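Local coordinates for GTP-binding protein (Sulfolobus solfataricus P2, PDB 2QTF) that binds and hydrolyses GTP with the help of magnesium, associates with the 50S ribosomal subunit, and may act in protein synthesis or ribosome biogenesis, at residues A95-S100 with L230-G235; K104-L109 with F248-S253; S194-L199 with S215-A220. All coordinates share one frame; numbering follows the deposited sequence.

Contact 1: A95-S100 with L230-G235; sequences ALHAGS and LVDTVG. With CD (cadmium ion), chain C; ACT (acetate ion), chain H.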
ATOM      1  N   ALA A  95       5.212  -6.957  -2.034  1.00 18.57           N
ATOM      2  CA  ALA A  95       5.753  -7.750  -3.136  1.00 18.02           C
ATOM      3  C   ALA A  95       5.305  -7.125  -4.482  1.00 20.71           C
ATOM      4  O   ALA A  95       6.028  -7.158  -5.450  1.00 21.36           O
ATOM      5  CB  ALA A  95       5.245  -9.211  -2.990  1.00 19.10           C
ATOM      6  N   LEU A  96       4.064  -6.653  -4.565  1.00 18.22           N
ATOM      7  CA  LEU A  96       3.523  -6.077  -5.809  1.00 19.90           C
ATOM      8  C   LEU A  96       4.097  -4.689  -6.055  1.00 22.14           C
ATOM      9  O   LEU A  96       4.116  -4.224  -7.207  1.00 23.97           O
ATOM     10  CB  LEU A  96       1.947  -6.057  -5.732  1.00 18.57           C
ATOM     11  CG  LEU A  96       1.356  -7.483  -5.669  1.00 19.34           C
ATOM     12  CD1 LEU A  96      -0.286  -7.286  -5.497  1.00 20.38           C
ATOM     13  CD2 LEU A  96       1.647  -8.363  -6.961  1.00 24.09           C
ATOM     14  N   HIS A  97       4.628  -4.010  -5.008  1.00 20.40           N
ATOM     15  CA  HIS A  97       5.118  -2.660  -5.279  1.00 19.55           C
ATOM     16  C   HIS A  97       6.640  -2.600  -5.293  1.00 22.67           C
ATOM     17  O   HIS A  97       7.196  -1.562  -5.645  1.00 25.97           O
ATOM     18  CB  HIS A  97       4.606  -1.672  -4.241  1.00 17.24           C
ATOM     19  CG  HIS A  97       3.131  -1.401  -4.347  1.00 20.66           C
ATOM     20  ND1 HIS A  97       2.154  -2.303  -3.938  1.00 17.80           N
ATOM     21  CD2 HIS A  97       2.476  -0.349  -4.871  1.00 17.85           C
ATOM     22  CE1 HIS A  97       0.965  -1.763  -4.165  1.00 20.50           C
ATOM     23  NE2 HIS A  97       1.141  -0.564  -4.688  1.00 19.94           N
ATOM     24  N   ALA A  98       7.332  -3.660  -4.892  1.00 20.95           N
ATOM     25  CA  ALA A  98       8.785  -3.601  -4.747  1.00 21.96           C
ATOM     26  C   ALA A  98       9.433  -3.908  -6.108  1.00 23.75           C
ATOM     27  O   ALA A  98       9.087  -4.870  -6.744  1.00 23.59           O
ATOM     28  CB  ALA A  98       9.225  -4.661  -3.695  1.00 20.68           C
ATOM     29  N   GLY A  99      10.373  -3.115  -6.534  1.00 25.28           N
ATOM     30  CA  GLY A  99      11.132  -3.461  -7.740  1.00 27.51           C
ATOM     31  C   GLY A  99      12.624  -3.669  -7.440  1.00 28.07           C
ATOM     32  O   GLY A  99      13.357  -4.135  -8.325  1.00 26.79           O
ATOM     33  N   SER A 100      13.055  -3.413  -6.221  1.00 24.51           N
ATOM     34  CA  SER A 100      14.466  -3.575  -5.889  1.00 25.89           C
ATOM     35  C   SER A 100      14.787  -4.964  -5.353  1.00 26.88           C
ATOM     36  O   SER A 100      13.915  -5.671  -4.742  1.00 24.02           O
ATOM     37  CB  SER A 100      14.933  -2.561  -4.878  1.00 26.48           C
ATOM     38  OG  SER A 100      14.499  -2.794  -3.509  1.00 24.86           O
ATOM     39  N   LEU A 230       5.153   7.438 -14.663  1.00 21.88           N
ATOM     40  CA  LEU A 230       4.464   7.482 -13.387  1.00 23.02           C
ATOM     41  C   LEU A 230       4.696   6.189 -12.645  1.00 22.46           C
ATOM     42  O   LEU A 230       4.619   5.107 -13.262  1.00 23.73           O
ATOM     43  CB  LEU A 230       2.984   7.678 -13.513  1.00 22.91           C
ATOM     44  CG  LEU A 230       2.453   8.927 -14.206  1.00 32.49           C
ATOM     45  CD1 LEU A 230       0.856   8.784 -14.257  1.00 32.19           C
ATOM     46  CD2 LEU A 230       2.860  10.188 -13.431  1.00 35.65           C
ATOM     47  N   VAL A 231       4.970   6.310 -11.326  1.00 22.09           N
ATOM     48  CA  VAL A 231       5.429   5.159 -10.568  1.00 20.78           C
ATOM     49  C   VAL A 231       4.466   4.980  -9.330  1.00 20.20           C
ATOM     50  O   VAL A 231       4.251   5.903  -8.565  1.00 19.24           O
ATOM     51  CB  VAL A 231       6.892   5.327 -10.146  1.00 25.22           C
ATOM     52  CG1 VAL A 231       7.332   4.238  -9.116  1.00 24.37           C
ATOM     53  CG2 VAL A 231       7.934   5.404 -11.368  1.00 22.28           C
ATOM     54  N   ASP A 232       3.856   3.798  -9.208  1.00 20.85           N
ATOM     55  CA  ASP A 232       2.960   3.453  -8.053  1.00 19.67           C
ATOM     56  C   ASP A 232       3.873   2.983  -6.934  1.00 20.81           C
ATOM     57  O   ASP A 232       4.261   1.831  -6.877  1.00 20.74           O
ATOM     58  CB  ASP A 232       2.019   2.309  -8.468  1.00 21.30           C
ATOM     59  CG  ASP A 232       1.063   1.900  -7.334  1.00 21.85           C
ATOM     60  OD1 ASP A 232       1.216   2.479  -6.230  1.00 19.30           O
ATOM     61  OD2 ASP A 232       0.258   0.932  -7.411  1.00 29.15           O
ATOM     62  N   THR A 233       4.217   3.885  -6.034  1.00 21.06           N
ATOM     63  CA  THR A 233       5.010   3.577  -4.865  1.00 23.07           C
ATOM     64  C   THR A 233       4.030   2.997  -3.803  1.00 21.88           C
ATOM     65  O   THR A 233       2.811   3.348  -3.767  1.00 22.26           O
ATOM     66  CB  THR A 233       5.691   4.867  -4.343  1.00 22.88           C
ATOM     67  OG1 THR A 233       6.620   5.323  -5.365  1.00 27.26           O
ATOM     68  CG2 THR A 233       6.485   4.650  -3.038  1.00 23.48           C
ATOM     69  N   VAL A 234       4.596   2.142  -2.925  1.00 18.07           N
ATOM     70  CA  VAL A 234       3.763   1.624  -1.816  1.00 19.07           C
ATOM     71  C   VAL A 234       3.222   2.812  -0.970  1.00 18.88           C
ATOM     72  O   VAL A 234       3.893   3.867  -0.798  1.00 20.44           O
ATOM     73  CB  VAL A 234       4.550   0.547  -0.993  1.00 19.05           C
ATOM     74  CG1 VAL A 234       5.708   1.237  -0.132  1.00 16.68           C
ATOM     75  CG2 VAL A 234       3.589  -0.358  -0.178  1.00 22.20           C
ATOM     76  N   GLY A 235       2.018   2.689  -0.430  1.00 18.43           N
ATOM     77  CA  GLY A 235       1.506   3.733   0.454  1.00 21.64           C
ATOM     78  C   GLY A 235       2.177   3.735   1.815  1.00 25.95           C
ATOM     79  O   GLY A 235       2.879   2.750   2.148  1.00 29.30           O
TER
HETATM   80 CD    CD C 402      -0.388   0.997  -5.215  1.00 25.98          CD
HETATM   81  C   ACT H 601      -1.217   1.218  -0.179  1.00 44.00           C
HETATM   82  O   ACT H 601      -0.237   1.191  -1.051  1.00 42.26           O
HETATM   83  OXT ACT H 601      -1.465   2.273   0.531  1.00 41.50           O
HETATM   84  CH3 ACT H 601      -2.042  -0.061   0.019  1.00 41.63           C
HETATM   85  O   HOH W   1       3.109  -1.038  -8.049  1.00 45.85           O
HETATM   86  O   HOH W   2       6.581   0.534  -7.250  1.00 30.16           O
HETATM   87  O   HOH W   3       0.393   2.297  -3.334  1.00 26.87           O
HETATM   88  O   HOH W   4      -1.606   0.119  -3.226  1.00 35.63           O
HETATM   89  O   HOH W   5      -1.815   2.761  -5.523  1.00 35.63           O
HETATM   90  O   HOH W   6      -1.977  -0.567  -6.122  1.00 28.11           O
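A cadmium site joins the end of helix 86-97 to the end of strand 226-232 and the residues that follow it, where the Asp-Thr-Val-Gly run has the form of the G3 motif of P-loop GTPases and is predicted to bind GTP. His97 and Asp232 supply the protein ligands. NE2 of His97 lies 2.2 Å from the cadmium. The carboxylate of Asp232 chelates the ion: OD1 of Asp232 is 2.4 Å from the cadmium, and OD2 is marginally closer. Four waters complete the shell. The carboxylate and imidazole planes stand 89° apart, with OD1 in the ring plane at its edge. Asp232 reaches the ion because CG is anti to its backbone N (chi1 -180°). ND1 of His97 is hydrogen-bonded to Ile93 O, which fixes the turn of the ring and leaves NE2 to the metal. CB of His97 packs on CB of Val234 at 3.9 Å, and CG2 of Val234 sits over one ring face, offset toward its rim. One water donates to both His97 O and Asp232 O, tying the two backbones together. Nearby, Gly235 N donates to O of an acetate at 2.8 Å; the acetate, probably from the crystallisation liquor, is also held by Lys192 and Thr188. One imidazole nitrogen and two carboxylate oxygens thus converge because they share the cadmium, which couples the helix end to the GTPase loop.

Contact 2: K104-L109 with F248-S253; sequences KMQIEL and FFVTLS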
ATOM      1  N   LYS A 104      12.831  -7.149  -2.288  1.00 20.14           N
ATOM      2  CA  LYS A 104      12.358  -8.501  -2.536  1.00 22.93           C
ATOM      3  C   LYS A 104      12.905  -9.540  -1.530  1.00 24.09           C
ATOM      4  O   LYS A 104      12.201 -10.516  -1.181  1.00 23.72           O
ATOM      5  CB  LYS A 104      12.719  -8.941  -3.957  1.00 24.13           C
ATOM      6  CG  LYS A 104      11.937  -8.110  -5.029  1.00 33.82           C
ATOM      7  CD  LYS A 104      10.429  -8.259  -4.872  1.00 40.60           C
ATOM      8  CE  LYS A 104       9.717  -8.382  -6.254  1.00 44.33           C
ATOM      9  NZ  LYS A 104       8.245  -8.740  -5.948  1.00 42.17           N
ATOM     10  N   MET A 105      14.193  -9.411  -1.180  1.00 22.11           N
ATOM     11  CA  MET A 105      14.803 -10.224  -0.179  1.00 23.82           C
ATOM     12  C   MET A 105      14.178 -10.002   1.202  1.00 19.91           C
ATOM     13  O   MET A 105      14.011 -10.981   1.958  1.00 20.35           O
ATOM     14  CB  MET A 105      16.319  -9.881  -0.164  1.00 23.36           C
ATOM     15  CG  MET A 105      17.079 -10.535  -1.420  1.00 27.32           C
ATOM     16  SD  MET A 105      18.779  -9.794  -1.339  1.00 35.31           S
ATOM     17  CE  MET A 105      19.267 -10.887  -0.049  1.00 33.44           C
ATOM     18  N   GLN A 106      13.898  -8.734   1.580  1.00 19.53           N
ATOM     19  CA  GLN A 106      13.316  -8.533   2.939  1.00 20.93           C
ATOM     20  C   GLN A 106      11.913  -9.146   2.976  1.00 20.42           C
ATOM     21  O   GLN A 106      11.445  -9.603   4.027  1.00 19.43           O
ATOM     22  CB  GLN A 106      13.112  -7.057   3.268  1.00 19.40           C
ATOM     23  CG  GLN A 106      14.445  -6.337   3.553  1.00 23.98           C
ATOM     24  CD  GLN A 106      15.017  -6.611   4.960  1.00 24.68           C
ATOM     25  OE1 GLN A 106      16.072  -6.067   5.305  1.00 32.67           O
ATOM     26  NE2 GLN A 106      14.399  -7.458   5.720  1.00 17.65           N
ATOM     27  N   ILE A 107      11.186  -9.040   1.852  1.00 18.16           N
ATOM     28  CA  ILE A 107       9.807  -9.607   1.813  1.00 16.04           C
ATOM     29  C   ILE A 107       9.883 -11.137   1.908  1.00 15.67           C
ATOM     30  O   ILE A 107       9.172 -11.773   2.643  1.00 16.45           O
ATOM     31  CB  ILE A 107       9.069  -9.155   0.458  1.00 16.47           C
ATOM     32  CG1 ILE A 107       8.799  -7.622   0.561  1.00 15.02           C
ATOM     33  CG2 ILE A 107       7.691 -10.044   0.264  1.00 14.79           C
ATOM     34  CD1 ILE A 107       8.645  -6.880  -0.772  1.00 18.69           C
ATOM     35  N   GLU A 108      10.788 -11.748   1.171  1.00 17.81           N
ATOM     36  CA  GLU A 108      10.850 -13.180   1.201  1.00 18.15           C
ATOM     37  C   GLU A 108      11.308 -13.657   2.629  1.00 19.83           C
ATOM     38  O   GLU A 108      10.818 -14.682   3.151  1.00 21.01           O
ATOM     39  CB  GLU A 108      11.913 -13.696   0.216  1.00 19.90           C
ATOM     40  CG  GLU A 108      11.806 -15.292   0.363  1.00 26.61           C
ATOM     41  CD  GLU A 108      12.680 -16.058  -0.511  1.00 38.49           C
ATOM     42  OE1 GLU A 108      12.470 -17.314  -0.505  1.00 33.41           O
ATOM     43  OE2 GLU A 108      13.560 -15.409  -1.184  1.00 36.51           O
ATOM     44  N   LEU A 109      12.262 -12.936   3.190  1.00 21.26           N
ATOM     45  CA  LEU A 109      12.759 -13.182   4.602  1.00 20.97           C
ATOM     46  C   LEU A 109      11.569 -13.138   5.590  1.00 19.35           C
ATOM     47  O   LEU A 109      11.361 -14.055   6.381  1.00 18.69           O
ATOM     48  CB  LEU A 109      13.812 -12.097   4.970  1.00 19.59           C
ATOM     49  CG  LEU A 109      14.340 -12.285   6.450  1.00 23.19           C
ATOM     50  CD1 LEU A 109      15.003 -13.725   6.658  1.00 22.74           C
ATOM     51  CD2 LEU A 109      15.332 -11.158   6.752  1.00 21.61           C
ATOM     52  N   PHE A 248       8.627  -3.253   4.938  1.00 19.85           N
ATOM     53  CA  PHE A 248       7.846  -2.045   4.552  1.00 18.97           C
ATOM     54  C   PHE A 248       8.782  -0.912   4.208  1.00 20.62           C
ATOM     55  O   PHE A 248       8.743  -0.319   3.107  1.00 18.36           O
ATOM     56  CB  PHE A 248       6.880  -1.587   5.717  1.00 19.51           C
ATOM     57  CG  PHE A 248       6.290  -0.263   5.466  1.00 22.33           C
ATOM     58  CD1 PHE A 248       5.426  -0.037   4.370  1.00 19.17           C
ATOM     59  CD2 PHE A 248       6.648   0.840   6.316  1.00 28.13           C
ATOM     60  CE1 PHE A 248       4.917   1.274   4.075  1.00 27.98           C
ATOM     61  CE2 PHE A 248       6.146   2.129   6.049  1.00 27.93           C
ATOM     62  CZ  PHE A 248       5.235   2.330   4.947  1.00 26.55           C
ATOM     63  N   PHE A 249       9.649  -0.569   5.172  1.00 19.60           N
ATOM     64  CA  PHE A 249      10.565   0.551   4.923  1.00 19.99           C
ATOM     65  C   PHE A 249      11.478   0.387   3.733  1.00 20.06           C
ATOM     66  O   PHE A 249      11.745   1.325   2.958  1.00 22.43           O
ATOM     67  CB  PHE A 249      11.340   0.929   6.206  1.00 19.96           C
ATOM     68  CG  PHE A 249      10.537   1.746   7.091  1.00 22.34           C
ATOM     69  CD1 PHE A 249      10.168   3.032   6.694  1.00 25.95           C
ATOM     70  CD2 PHE A 249      10.024   1.224   8.296  1.00 25.47           C
ATOM     71  CE1 PHE A 249       9.332   3.834   7.478  1.00 25.94           C
ATOM     72  CE2 PHE A 249       9.190   2.013   9.103  1.00 30.25           C
ATOM     73  CZ  PHE A 249       8.845   3.341   8.703  1.00 29.86           C
ATOM     74  N   VAL A 250      11.988  -0.773   3.550  1.00 20.20           N
ATOM     75  CA  VAL A 250      12.863  -0.975   2.399  1.00 20.29           C
ATOM     76  C   VAL A 250      12.113  -0.840   1.074  1.00 21.11           C
ATOM     77  O   VAL A 250      12.585  -0.275   0.084  1.00 21.16           O
ATOM     78  CB  VAL A 250      13.560  -2.372   2.491  1.00 20.26           C
ATOM     79  CG1 VAL A 250      14.469  -2.566   1.337  1.00 21.13           C
ATOM     80  CG2 VAL A 250      14.472  -2.462   3.752  1.00 27.20           C
ATOM     81  N   THR A 251      10.926  -1.414   1.005  1.00 19.30           N
ATOM     82  CA  THR A 251      10.065  -1.209  -0.179  1.00 20.11           C
ATOM     83  C   THR A 251       9.727   0.301  -0.374  1.00 18.50           C
ATOM     84  O   THR A 251       9.739   0.791  -1.500  1.00 18.10           O
ATOM     85  CB  THR A 251       8.706  -2.021  -0.001  1.00 17.40           C
ATOM     86  OG1 THR A 251       9.047  -3.382   0.151  1.00 17.33           O
ATOM     87  CG2 THR A 251       7.731  -1.878  -1.263  1.00 18.62           C
ATOM     88  N   LEU A 252       9.301   0.975   0.687  1.00 20.09           N
ATOM     89  CA  LEU A 252       8.930   2.354   0.575  1.00 22.00           C
ATOM     90  C   LEU A 252      10.147   3.204   0.190  1.00 24.18           C
ATOM     91  O   LEU A 252      10.021   4.186  -0.614  1.00 23.68           O
ATOM     92  CB  LEU A 252       8.327   2.851   1.957  1.00 23.24           C
ATOM     93  CG  LEU A 252       7.947   4.365   2.007  1.00 25.45           C
ATOM     94  CD1 LEU A 252       6.800   4.760   0.972  1.00 20.66           C
ATOM     95  CD2 LEU A 252       7.605   4.789   3.485  1.00 22.81           C
ATOM     96  N   SER A 253      11.336   2.867   0.727  1.00 22.56           N
ATOM     97  CA  SER A 253      12.568   3.635   0.371  1.00 24.69           C
ATOM     98  C   SER A 253      12.915   3.674  -1.100  1.00 23.41           C
ATOM     99  O   SER A 253      13.741   4.529  -1.548  1.00 25.73           O
ATOM    100  CB  SER A 253      13.785   3.064   1.177  1.00 24.49           C
ATOM    101  OG  SER A 253      13.531   3.399   2.548  1.00 30.87           O
TER
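Two helical segments, 104-109 of helix 101-121 and 248-253 of helix 245-253, approach with CA of Gln106 7.6 Å from CA of Val250 and CA of Ile107 8.3 Å from CA of Phe248. Each of the two side-chain pairs that meet here crosses at about a right angle. In the first, the aliphatic part of Gln106 does the touching: its CG rests 3.9 Å from CG2 of Val250, the methyl that lies beside that valine's backbone N. The chain of Gln106 folds at chi2 (-78°), and its CG methylene, not the amide, is what meets the valine methyl. Leu160 of helix 145-164 also packs on Gln106, and Glu102 and Ala103 extend the surface that receives Val250. The interface links helix 101-121, in the middle region that precedes the G domain, to the helix that follows the Asp-Thr-Val-Gly loop of the G domain. Deeper in, Ile107 reaches across with its CD1 methyl, which stops 3.6 Å from OG1 of Thr251. With CG1 beside the backbone N of Ile107 and chi2 at 156°, the chain is extended, and the tip of Ile107 gets closer to the opposite helix than its CB direction suggests. The approach of a methyl to a hydroxyl oxygen is packing, and OG1 of Thr251 has its polar partner within its own helix, at Ala247 O. Ala98 contributes to the same buried patch by touching both Ile107 and Thr251, while Ala103 adds a further small side chain against Thr251.

Contact 3: S194-L199 with S215-A220; sequences SLFNSL and SPKRYA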
ATOM      1  N   SER A 194      -6.630   5.723  -7.561  1.00 22.24           N
ATOM      2  CA  SER A 194      -7.601   6.459  -8.402  1.00 22.14           C
ATOM      3  C   SER A 194      -6.852   7.527  -9.139  1.00 22.37           C
ATOM      4  O   SER A 194      -7.138   7.736 -10.321  1.00 22.96           O
ATOM      5  CB  SER A 194      -8.784   7.092  -7.663  1.00 23.70           C
ATOM      6  OG  SER A 194      -8.271   8.000  -6.734  1.00 36.68           O
ATOM      7  N   LEU A 195      -5.895   8.185  -8.513  1.00 20.58           N
ATOM      8  CA  LEU A 195      -5.083   9.223  -9.219  1.00 21.87           C
ATOM      9  C   LEU A 195      -4.190   8.622 -10.354  1.00 21.08           C
ATOM     10  O   LEU A 195      -4.149   9.095 -11.505  1.00 22.88           O
ATOM     11  CB  LEU A 195      -4.184   9.887  -8.214  1.00 21.82           C
ATOM     12  CG  LEU A 195      -3.290  10.997  -8.819  1.00 28.37           C
ATOM     13  CD1 LEU A 195      -4.308  11.979  -9.386  1.00 34.65           C
ATOM     14  CD2 LEU A 195      -2.597  11.732  -7.676  1.00 30.03           C
ATOM     15  N   PHE A 196      -3.528   7.529 -10.033  1.00 20.83           N
ATOM     16  CA  PHE A 196      -2.724   6.785 -11.040  1.00 22.52           C
ATOM     17  C   PHE A 196      -3.584   6.354 -12.238  1.00 24.00           C
ATOM     18  O   PHE A 196      -3.234   6.569 -13.419  1.00 23.91           O
ATOM     19  CB  PHE A 196      -2.145   5.523 -10.389  1.00 21.31           C
ATOM     20  CG  PHE A 196      -1.116   4.840 -11.249  1.00 23.78           C
ATOM     21  CD1 PHE A 196       0.199   5.190 -11.125  1.00 21.90           C
ATOM     22  CD2 PHE A 196      -1.463   3.763 -12.114  1.00 29.17           C
ATOM     23  CE1 PHE A 196       1.206   4.575 -11.869  1.00 22.26           C
ATOM     24  CE2 PHE A 196      -0.416   3.137 -12.886  1.00 30.09           C
ATOM     25  CZ  PHE A 196       0.916   3.621 -12.727  1.00 24.57           C
ATOM     26  N   ASN A 197      -4.725   5.746 -11.934  1.00 24.61           N
ATOM     27  CA  ASN A 197      -5.575   5.277 -12.986  1.00 25.44           C
ATOM     28  C   ASN A 197      -6.092   6.381 -13.802  1.00 26.22           C
ATOM     29  O   ASN A 197      -6.254   6.262 -15.057  1.00 25.98           O
ATOM     30  CB  ASN A 197      -6.756   4.469 -12.419  1.00 26.26           C
ATOM     31  CG  ASN A 197      -6.341   3.126 -11.983  1.00 28.41           C
ATOM     32  OD1 ASN A 197      -5.196   2.718 -12.224  1.00 28.73           O
ATOM     33  ND2 ASN A 197      -7.249   2.407 -11.321  1.00 27.36           N
ATOM     34  N   SER A 198      -6.390   7.493 -13.141  1.00 26.35           N
ATOM     35  CA  SER A 198      -6.910   8.645 -13.887  1.00 29.59           C
ATOM     36  C   SER A 198      -5.890   9.211 -14.931  1.00 31.03           C
ATOM     37  O   SER A 198      -6.243   9.483 -16.150  1.00 29.77           O
ATOM     38  CB  SER A 198      -7.331   9.731 -12.911  1.00 30.93           C
ATOM     39  OG  SER A 198      -7.654  10.835 -13.676  1.00 35.69           O
ATOM     40  N   LEU A 199      -4.642   9.367 -14.488  1.00 28.73           N
ATOM     41  CA  LEU A 199      -3.544   9.853 -15.350  1.00 31.18           C
ATOM     42  C   LEU A 199      -3.151   8.814 -16.469  1.00 32.89           C
ATOM     43  O   LEU A 199      -2.827   9.188 -17.610  1.00 34.30           O
ATOM     44  CB  LEU A 199      -2.303  10.142 -14.505  1.00 29.85           C
ATOM     45  CG  LEU A 199      -2.456  11.292 -13.528  1.00 31.41           C
ATOM     46  CD1 LEU A 199      -1.324  11.385 -12.400  1.00 33.34           C
ATOM     47  CD2 LEU A 199      -2.558  12.659 -14.367  1.00 32.25           C
ATOM     48  N   SER A 215       3.640  -5.556 -12.112  1.00 45.92           N
ATOM     49  CA  SER A 215       4.105  -5.195 -10.768  1.00 40.59           C
ATOM     50  C   SER A 215       5.623  -5.223 -10.764  1.00 37.19           C
ATOM     51  O   SER A 215       6.176  -6.154 -11.327  1.00 32.92           O
ATOM     52  CB  SER A 215       3.490  -6.119  -9.716  1.00 40.55           C
ATOM     53  OG  SER A 215       4.340  -7.256  -9.471  1.00 42.74           O
ATOM     54  N   PRO A 216       6.296  -4.167 -10.193  1.00 36.10           N
ATOM     55  CA  PRO A 216       5.713  -2.897  -9.686  1.00 34.83           C
ATOM     56  C   PRO A 216       5.050  -2.132 -10.844  1.00 32.97           C
ATOM     57  O   PRO A 216       5.397  -2.396 -12.059  1.00 32.57           O
ATOM     58  CB  PRO A 216       6.958  -2.111  -9.218  1.00 33.69           C
ATOM     59  CG  PRO A 216       8.067  -2.694 -10.097  1.00 35.74           C
ATOM     60  CD  PRO A 216       7.745  -4.167  -9.940  1.00 36.73           C
ATOM     61  N   LYS A 217       4.095  -1.259 -10.498  1.00 30.27           N
ATOM     62  CA  LYS A 217       3.377  -0.464 -11.489  1.00 33.43           C
ATOM     63  C   LYS A 217       4.140   0.777 -11.914  1.00 29.11           C
ATOM     64  O   LYS A 217       4.328   1.784 -11.136  1.00 25.53           O
ATOM     65  CB  LYS A 217       1.944  -0.071 -10.949  1.00 35.00           C
ATOM     66  CG  LYS A 217       0.800  -0.950 -11.486  1.00 40.55           C
ATOM     67  CD  LYS A 217      -0.590  -0.094 -11.709  1.00 42.36           C
ATOM     68  CE  LYS A 217      -1.328   0.339 -10.407  1.00 47.24           C
ATOM     69  NZ  LYS A 217      -2.781   1.085 -10.702  1.00 49.62           N
ATOM     70  N   ARG A 218       4.635   0.717 -13.158  1.00 27.79           N
ATOM     71  CA  ARG A 218       5.325   1.854 -13.722  1.00 29.16           C
ATOM     72  C   ARG A 218       4.773   2.057 -15.141  1.00 31.31           C
ATOM     73  O   ARG A 218       4.787   1.121 -15.973  1.00 31.88           O
ATOM     74  CB  ARG A 218       6.852   1.648 -13.769  1.00 30.02           C
ATOM     75  CG  ARG A 218       7.528   1.260 -12.396  1.00 30.73           C
ATOM     76  CD  ARG A 218       8.982   0.734 -12.662  1.00 32.68           C
ATOM     77  NE  ARG A 218       9.804   1.833 -13.133  1.00 31.90           N
ATOM     78  CZ  ARG A 218      10.276   2.793 -12.358  1.00 38.60           C
ATOM     79  NH1 ARG A 218      10.036   2.799 -11.044  1.00 39.19           N
ATOM     80  NH2 ARG A 218      11.001   3.763 -12.897  1.00 41.14           N
ATOM     81  N   TYR A 219       4.347   3.268 -15.472  1.00 28.99           N
ATOM     82  CA  TYR A 219       3.643   3.380 -16.716  1.00 29.01           C
ATOM     83  C   TYR A 219       3.946   4.738 -17.326  1.00 28.06           C
ATOM     84  O   TYR A 219       3.736   5.765 -16.666  1.00 26.00           O
ATOM     85  CB  TYR A 219       2.114   3.301 -16.402  1.00 30.26           C
ATOM     86  CG  TYR A 219       1.273   3.108 -17.618  1.00 32.39           C
ATOM     87  CD1 TYR A 219       1.036   1.821 -18.131  1.00 36.63           C
ATOM     88  CD2 TYR A 219       0.695   4.194 -18.269  1.00 30.91           C
ATOM     89  CE1 TYR A 219       0.237   1.627 -19.308  1.00 38.75           C
ATOM     90  CE2 TYR A 219      -0.133   3.999 -19.453  1.00 34.61           C
ATOM     91  CZ  TYR A 219      -0.355   2.718 -19.919  1.00 34.48           C
ATOM     92  OH  TYR A 219      -1.147   2.517 -21.006  1.00 37.87           O
ATOM     93  N   ALA A 220       4.423   4.762 -18.575  1.00 26.44           N
ATOM     94  CA  ALA A 220       4.761   6.024 -19.193  1.00 26.95           C
ATOM     95  C   ALA A 220       3.518   6.657 -19.878  1.00 28.53           C
ATOM     96  O   ALA A 220       2.736   5.962 -20.580  1.00 27.55           O
ATOM     97  CB  ALA A 220       5.868   5.904 -20.248  1.00 28.43           C
TER
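Segment 194-199 is helical throughout, whereas 215-220 runs from a loop into strand 218-223; the nearest CA atoms, those of Phe196 and Tyr219, are 9.2 Å apart, so side chains alone bridge the gap. Phe196 and Lys217 carry most of the contact. A chi1 of -169°, which sets CG opposite the backbone N, sends the Phe196 ring from the helix toward the strand, and Lys217 crosses it obliquely. The lysine chain, bent at chi2 and chi3, follows the CD2-CE2 side of the ring: CD of Lys217 is 3.4 Å from CE2 of Phe196, and NZ of Lys217 is 3.3 Å from CD2 of Phe196. Farther round, CZ of Phe196 meets CB of Tyr219 at 3.9 Å. This apolar contact is made by the CB methylene, while the phenol of Tyr219 is carried off from the helix. Helix 192-200 starts in the P-loop, whose residues 186-193 are inferred to bind GTP, and strand 218-223 is the edge strand of the G-domain sheet, antiparallel to 226-232. Phe196 packs between the P-loop helix and this edge strand, next to Leu230 of the neighbouring strand, which also touches it. Asn197 comes in from the following helical position. Its CB points away from the strand, but its amide end turns back, bringing OD1 of Asn197 to 3.3 Å from NZ of Lys217. That oxygen also lies in the plane of the Phe196 ring, at its edge. The aliphatic chain of Lys217 also packs against the side chain of Asp232, and the two backbones are hydrogen-bonded.

Contact 1 is buried and sits nearest the centre of the chain, whereas contacts 2 and 3 are only partly buried, the centre of each about 13 Å from the centre of the chain. Contacts 1 and 2 both join the preceding part of the chain to the G domain, through consecutive elements on each side: helices 86-97 and 101-121, then strand 226-232 and helix 245-253. They touch directly, as where Lys104 NZ meets Ala95 O. Contact 3 stays within the G domain and shares its sheet with contact 1, strands 218-223 and 226-232 being neighbours. Chemistry follows place: metal coordination at the GTPase loop, sparse van der Waals packing between helices, and a lysine crossing an aromatic ring obliquely at the sheet edge.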